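Local coordinates for aminopeptidase-like protein (Chaetomium thermophilum, PDB 5JM6) that probably acts as a zinc-dependent aminopeptidase of the M18 family, assembled as a dodecamer and linked to the Cvt pathway of selective autophagy, at residues A[54-68]-A[300-312]. Sequence-based numbering, arbitrary orientation.
With ZN (zinc ion), chain G; ZN (zinc ion), chain H.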
# COMPACT_ATOMS: atom_id res chain seq x y z
N PHE A 54 -2.62 -18.72 -55.01
CA PHE A 54 -3.37 -17.61 -54.44
C PHE A 54 -2.53 -16.61 -53.65
O PHE A 54 -3.05 -15.60 -53.18
CB PHE A 54 -4.49 -18.15 -53.55
CG PHE A 54 -5.55 -18.89 -54.31
CD1 PHE A 54 -5.42 -20.24 -54.55
CD2 PHE A 54 -6.65 -18.22 -54.81
CE1 PHE A 54 -6.39 -20.92 -55.27
CE2 PHE A 54 -7.62 -18.89 -55.52
CZ PHE A 54 -7.49 -20.25 -55.75
N THR A 55 -1.23 -16.87 -53.52
CA THR A 55 -0.39 -16.03 -52.67
C THR A 55 -0.27 -14.60 -53.21
O THR A 55 -0.56 -13.65 -52.48
CB THR A 55 1.02 -16.62 -52.50
OG1 THR A 55 0.92 -17.95 -51.97
CG2 THR A 55 1.84 -15.77 -51.54
N GLN A 56 0.17 -14.43 -54.45
CA GLN A 56 0.28 -13.08 -55.00
C GLN A 56 -1.08 -12.40 -55.25
O GLN A 56 -1.19 -11.19 -55.03
CB GLN A 56 1.12 -13.07 -56.28
CG GLN A 56 1.44 -11.65 -56.77
CD GLN A 56 2.70 -11.06 -56.14
OE1 GLN A 56 3.52 -11.79 -55.57
NE2 GLN A 56 2.85 -9.74 -56.23
N PRO A 57 -2.09 -13.14 -55.75
CA PRO A 57 -3.39 -12.45 -55.83
C PRO A 57 -3.90 -11.93 -54.48
O PRO A 57 -4.47 -10.84 -54.44
CB PRO A 57 -4.32 -13.54 -56.38
CG PRO A 57 -3.43 -14.38 -57.22
CD PRO A 57 -2.11 -14.42 -56.48
N TYR A 58 -3.67 -12.67 -53.40
CA TYR A 58 -4.04 -12.18 -52.07
C TYR A 58 -3.21 -10.96 -51.69
O TYR A 58 -3.74 -10.00 -51.14
CB TYR A 58 -3.87 -13.27 -51.01
CG TYR A 58 -4.17 -12.79 -49.61
CD1 TYR A 58 -5.48 -12.55 -49.21
CD2 TYR A 58 -3.15 -12.57 -48.69
CE1 TYR A 58 -5.76 -12.10 -47.93
CE2 TYR A 58 -3.43 -12.13 -47.41
CZ TYR A 58 -4.73 -11.90 -47.03
OH TYR A 58 -5.01 -11.45 -45.76
N LEU A 59 -1.91 -11.02 -51.98
CA LEU A 59 -1.02 -9.90 -51.71
C LEU A 59 -1.52 -8.63 -52.37
O LEU A 59 -1.69 -7.60 -51.72
CB LEU A 59 0.40 -10.21 -52.18
CG LEU A 59 1.21 -11.16 -51.30
CD1 LEU A 59 2.59 -11.39 -51.89
CD2 LEU A 59 1.32 -10.60 -49.89
N ASP A 60 -1.79 -8.70 -53.68
CA ASP A 60 -2.27 -7.55 -54.43
C ASP A 60 -3.61 -7.05 -53.91
O ASP A 60 -3.87 -5.85 -53.89
CB ASP A 60 -2.38 -7.88 -55.91
CG ASP A 60 -1.04 -8.15 -56.56
OD1 ASP A 60 -0.03 -7.61 -56.06
OD2 ASP A 60 -1.00 -8.89 -57.56
N PHE A 61 -4.47 -7.98 -53.50
CA PHE A 61 -5.75 -7.60 -52.93
C PHE A 61 -5.54 -6.73 -51.68
O PHE A 61 -6.05 -5.62 -51.61
CB PHE A 61 -6.59 -8.84 -52.60
CG PHE A 61 -7.75 -8.57 -51.68
CD1 PHE A 61 -8.83 -7.82 -52.10
CD2 PHE A 61 -7.76 -9.09 -50.40
CE1 PHE A 61 -9.90 -7.58 -51.25
CE2 PHE A 61 -8.82 -8.85 -49.55
CZ PHE A 61 -9.89 -8.10 -49.97
N MET A 62 -4.76 -7.24 -50.73
CA MET A 62 -4.50 -6.52 -49.49
C MET A 62 -3.87 -5.16 -49.72
O MET A 62 -4.23 -4.17 -49.08
CB MET A 62 -3.60 -7.35 -48.57
CG MET A 62 -4.21 -8.67 -48.12
SD MET A 62 -5.80 -8.46 -47.30
CE MET A 62 -5.32 -7.55 -45.83
N THR A 63 -2.92 -5.10 -50.65
CA THR A 63 -2.19 -3.87 -50.91
C THR A 63 -3.08 -2.74 -51.44
O THR A 63 -2.99 -1.61 -50.98
CB THR A 63 -1.04 -4.14 -51.91
OG1 THR A 63 -0.05 -4.96 -51.29
CG2 THR A 63 -0.40 -2.83 -52.36
N HIS A 64 -3.92 -3.06 -52.42
CA HIS A 64 -4.67 -2.03 -53.14
C HIS A 64 -6.13 -1.81 -52.72
O HIS A 64 -6.86 -1.08 -53.39
CB HIS A 64 -4.57 -2.32 -54.63
CG HIS A 64 -3.16 -2.25 -55.14
ND1 HIS A 64 -2.43 -3.36 -55.46
CD2 HIS A 64 -2.34 -1.19 -55.31
CE1 HIS A 64 -1.22 -2.99 -55.85
NE2 HIS A 64 -1.14 -1.68 -55.77
N ASN A 65 -6.57 -2.46 -51.65
CA ASN A 65 -7.93 -2.28 -51.16
C ASN A 65 -7.98 -2.06 -49.65
O ASN A 65 -8.41 -2.94 -48.90
CB ASN A 65 -8.79 -3.49 -51.55
CG ASN A 65 -8.68 -3.81 -53.03
OD1 ASN A 65 -9.34 -3.19 -53.86
ND2 ASN A 65 -7.82 -4.77 -53.36
N PRO A 66 -7.53 -0.88 -49.20
CA PRO A 66 -7.28 -0.58 -47.78
C PRO A 66 -8.53 -0.37 -46.92
O PRO A 66 -8.43 -0.46 -45.70
CB PRO A 66 -6.45 0.71 -47.84
CG PRO A 66 -6.36 1.09 -49.32
CD PRO A 66 -7.42 0.33 -50.02
N THR A 67 -9.66 -0.07 -47.54
CA THR A 67 -10.87 0.22 -46.77
C THR A 67 -11.99 -0.74 -47.14
O THR A 67 -11.93 -1.40 -48.18
CB THR A 67 -11.35 1.67 -46.99
OG1 THR A 67 -11.98 1.79 -48.27
CG2 THR A 67 -10.19 2.65 -46.89
N VAL A 68 -12.99 -0.82 -46.28
CA VAL A 68 -14.10 -1.73 -46.50
C VAL A 68 -14.83 -1.39 -47.80
O VAL A 68 -15.36 -2.28 -48.48
CB VAL A 68 -15.08 -1.73 -45.29
CG1 VAL A 68 -15.83 -0.41 -45.19
CG2 VAL A 68 -16.03 -2.90 -45.36
N ILE A 300 3.37 -14.30 -44.78
CA ILE A 300 2.81 -13.10 -45.38
C ILE A 300 2.71 -12.01 -44.32
O ILE A 300 2.09 -12.21 -43.27
CB ILE A 300 1.43 -13.35 -46.02
CG1 ILE A 300 1.59 -14.18 -47.29
CG2 ILE A 300 0.75 -12.03 -46.35
CD1 ILE A 300 0.27 -14.61 -47.90
N PHE A 301 3.34 -10.87 -44.57
CA PHE A 301 3.25 -9.72 -43.67
C PHE A 301 2.28 -8.70 -44.25
O PHE A 301 2.53 -8.11 -45.30
CB PHE A 301 4.61 -9.07 -43.46
CG PHE A 301 5.68 -10.01 -42.97
CD1 PHE A 301 5.36 -11.10 -42.18
CD2 PHE A 301 7.00 -9.80 -43.31
CE1 PHE A 301 6.34 -11.97 -41.74
CE2 PHE A 301 7.99 -10.66 -42.87
CZ PHE A 301 7.66 -11.74 -42.09
N ALA A 302 1.16 -8.49 -43.56
CA ALA A 302 0.18 -7.51 -44.00
C ALA A 302 -0.68 -7.04 -42.84
O ALA A 302 -0.81 -7.73 -41.83
CB ALA A 302 -0.70 -8.10 -45.09
N GLY A 303 -1.25 -5.85 -42.99
CA GLY A 303 -2.19 -5.33 -42.01
C GLY A 303 -3.62 -5.54 -42.46
O GLY A 303 -3.86 -5.81 -43.63
N ARG A 304 -4.55 -5.39 -41.51
CA ARG A 304 -5.99 -5.58 -41.74
C ARG A 304 -6.34 -7.03 -42.07
O ARG A 304 -7.31 -7.29 -42.79
CB ARG A 304 -6.50 -4.68 -42.86
CG ARG A 304 -6.08 -3.24 -42.74
CD ARG A 304 -6.38 -2.50 -44.03
NE ARG A 304 -5.31 -2.67 -45.02
CZ ARG A 304 -4.16 -2.01 -44.99
NH1 ARG A 304 -3.92 -1.14 -44.02
NH2 ARG A 304 -3.24 -2.23 -45.92
N ILE A 305 -5.57 -7.97 -41.52
CA ILE A 305 -5.86 -9.37 -41.76
C ILE A 305 -7.10 -9.81 -40.98
O ILE A 305 -7.77 -10.75 -41.41
CB ILE A 305 -4.66 -10.28 -41.40
CG1 ILE A 305 -3.43 -9.88 -42.22
CG2 ILE A 305 -4.97 -11.74 -41.69
CD1 ILE A 305 -2.31 -10.91 -42.16
N ASP A 306 -7.47 -9.12 -39.89
CA ASP A 306 -8.61 -9.64 -39.13
C ASP A 306 -9.77 -9.54 -40.10
O ASP A 306 -10.38 -8.49 -40.35
CB ASP A 306 -8.87 -8.87 -37.81
CG ASP A 306 -9.99 -9.50 -36.96
OD1 ASP A 306 -11.04 -9.89 -37.52
OD2 ASP A 306 -9.84 -9.63 -35.73
N ASP A 307 -10.04 -10.75 -40.59
CA ASP A 307 -11.00 -11.22 -41.59
C ASP A 307 -11.00 -10.76 -43.05
O ASP A 307 -11.75 -11.34 -43.83
CB ASP A 307 -12.41 -11.09 -41.08
CG ASP A 307 -13.03 -12.45 -40.86
OD1 ASP A 307 -12.27 -13.44 -40.96
OD2 ASP A 307 -14.25 -12.56 -40.64
N LYS A 308 -10.20 -9.79 -43.47
CA LYS A 308 -10.06 -9.64 -44.92
C LYS A 308 -9.51 -10.96 -45.48
O LYS A 308 -9.81 -11.33 -46.61
CB LYS A 308 -9.17 -8.45 -45.29
CG LYS A 308 -9.92 -7.12 -45.38
CD LYS A 308 -8.94 -5.96 -45.51
CE LYS A 308 -9.63 -4.68 -45.97
NZ LYS A 308 -10.23 -3.89 -44.86
N LEU A 309 -8.74 -11.68 -44.67
CA LEU A 309 -8.19 -12.98 -45.06
C LEU A 309 -9.25 -14.07 -45.23
O LEU A 309 -9.32 -14.69 -46.29
CB LEU A 309 -7.14 -13.43 -44.03
CG LEU A 309 -6.54 -14.83 -44.18
CD1 LEU A 309 -6.05 -15.09 -45.60
CD2 LEU A 309 -5.41 -15.03 -43.19
N CYS A 310 -10.07 -14.31 -44.21
CA CYS A 310 -11.10 -15.35 -44.33
C CYS A 310 -12.17 -14.94 -45.35
O CYS A 310 -12.70 -15.79 -46.07
CB CYS A 310 -11.76 -15.64 -42.99
SG CYS A 310 -10.74 -16.58 -41.82
N SER A 311 -12.48 -13.65 -45.40
CA SER A 311 -13.46 -13.15 -46.35
C SER A 311 -12.99 -13.34 -47.79
O SER A 311 -13.74 -13.82 -48.64
CB SER A 311 -13.77 -11.68 -46.09
OG SER A 311 -14.50 -11.52 -44.89
N TRP A 312 -11.74 -12.95 -48.06
CA TRP A 312 -11.22 -13.05 -49.42
C TRP A 312 -11.17 -14.50 -49.89
O TRP A 312 -11.50 -14.80 -51.04
CB TRP A 312 -9.82 -12.43 -49.51
CG TRP A 312 -9.30 -12.39 -50.91
CD1 TRP A 312 -9.61 -11.47 -51.87
CD2 TRP A 312 -8.38 -13.31 -51.51
NE1 TRP A 312 -8.93 -11.76 -53.03
CE2 TRP A 312 -8.17 -12.88 -52.83
CE3 TRP A 312 -7.71 -14.44 -51.05
CZ2 TRP A 312 -7.32 -13.56 -53.71
CZ3 TRP A 312 -6.86 -15.11 -51.91
CH2 TRP A 312 -6.68 -14.67 -53.23
ZN ZN G . -10.81 -8.23 -35.10
ZN ZN H . -12.59 -10.99 -37.00
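Y58 and F61 both pack on the same side of the W312 indole, yet each is turned differently against it. This aromatic cluster joins the N-terminal helix 55-64 to helix 305-320, whose N-terminal end lies close to the two zinc ions of this M18-family metallopeptidase. F61 makes an offset stack with the five-membered ring, centroids 4.2 Å apart and planes at 23°, and CD1 of W312 sits over the F61 ring. Y58 covers the six-membered ring instead: CB sits over its face, 4.0 Å from the centroid, while the phenol plane, inclined by 60°, turns an edge to the indole. With CG anti to the backbone N (chi1 -174°), W312 reaches out to both rings; its NE1 is hydrogen-bonded to Y74 of helix 68-81. Beyond the indole, the phenol runs on across L309, with CZ 3.7 Å from CD1 of that leucine. M62 brings SD to 3.9 Å from K308 CB, and a bend at chi3 turns CE toward the backbone of G303 and R304. D306, just ahead of K308, bridges the metals, OD2 to the zinc shared with E340 and H485, OD1 to that of H133 and D391. Within 54-68, N65 ND2 donates to F61 O at 2.6 Å, in the carbonyl plane.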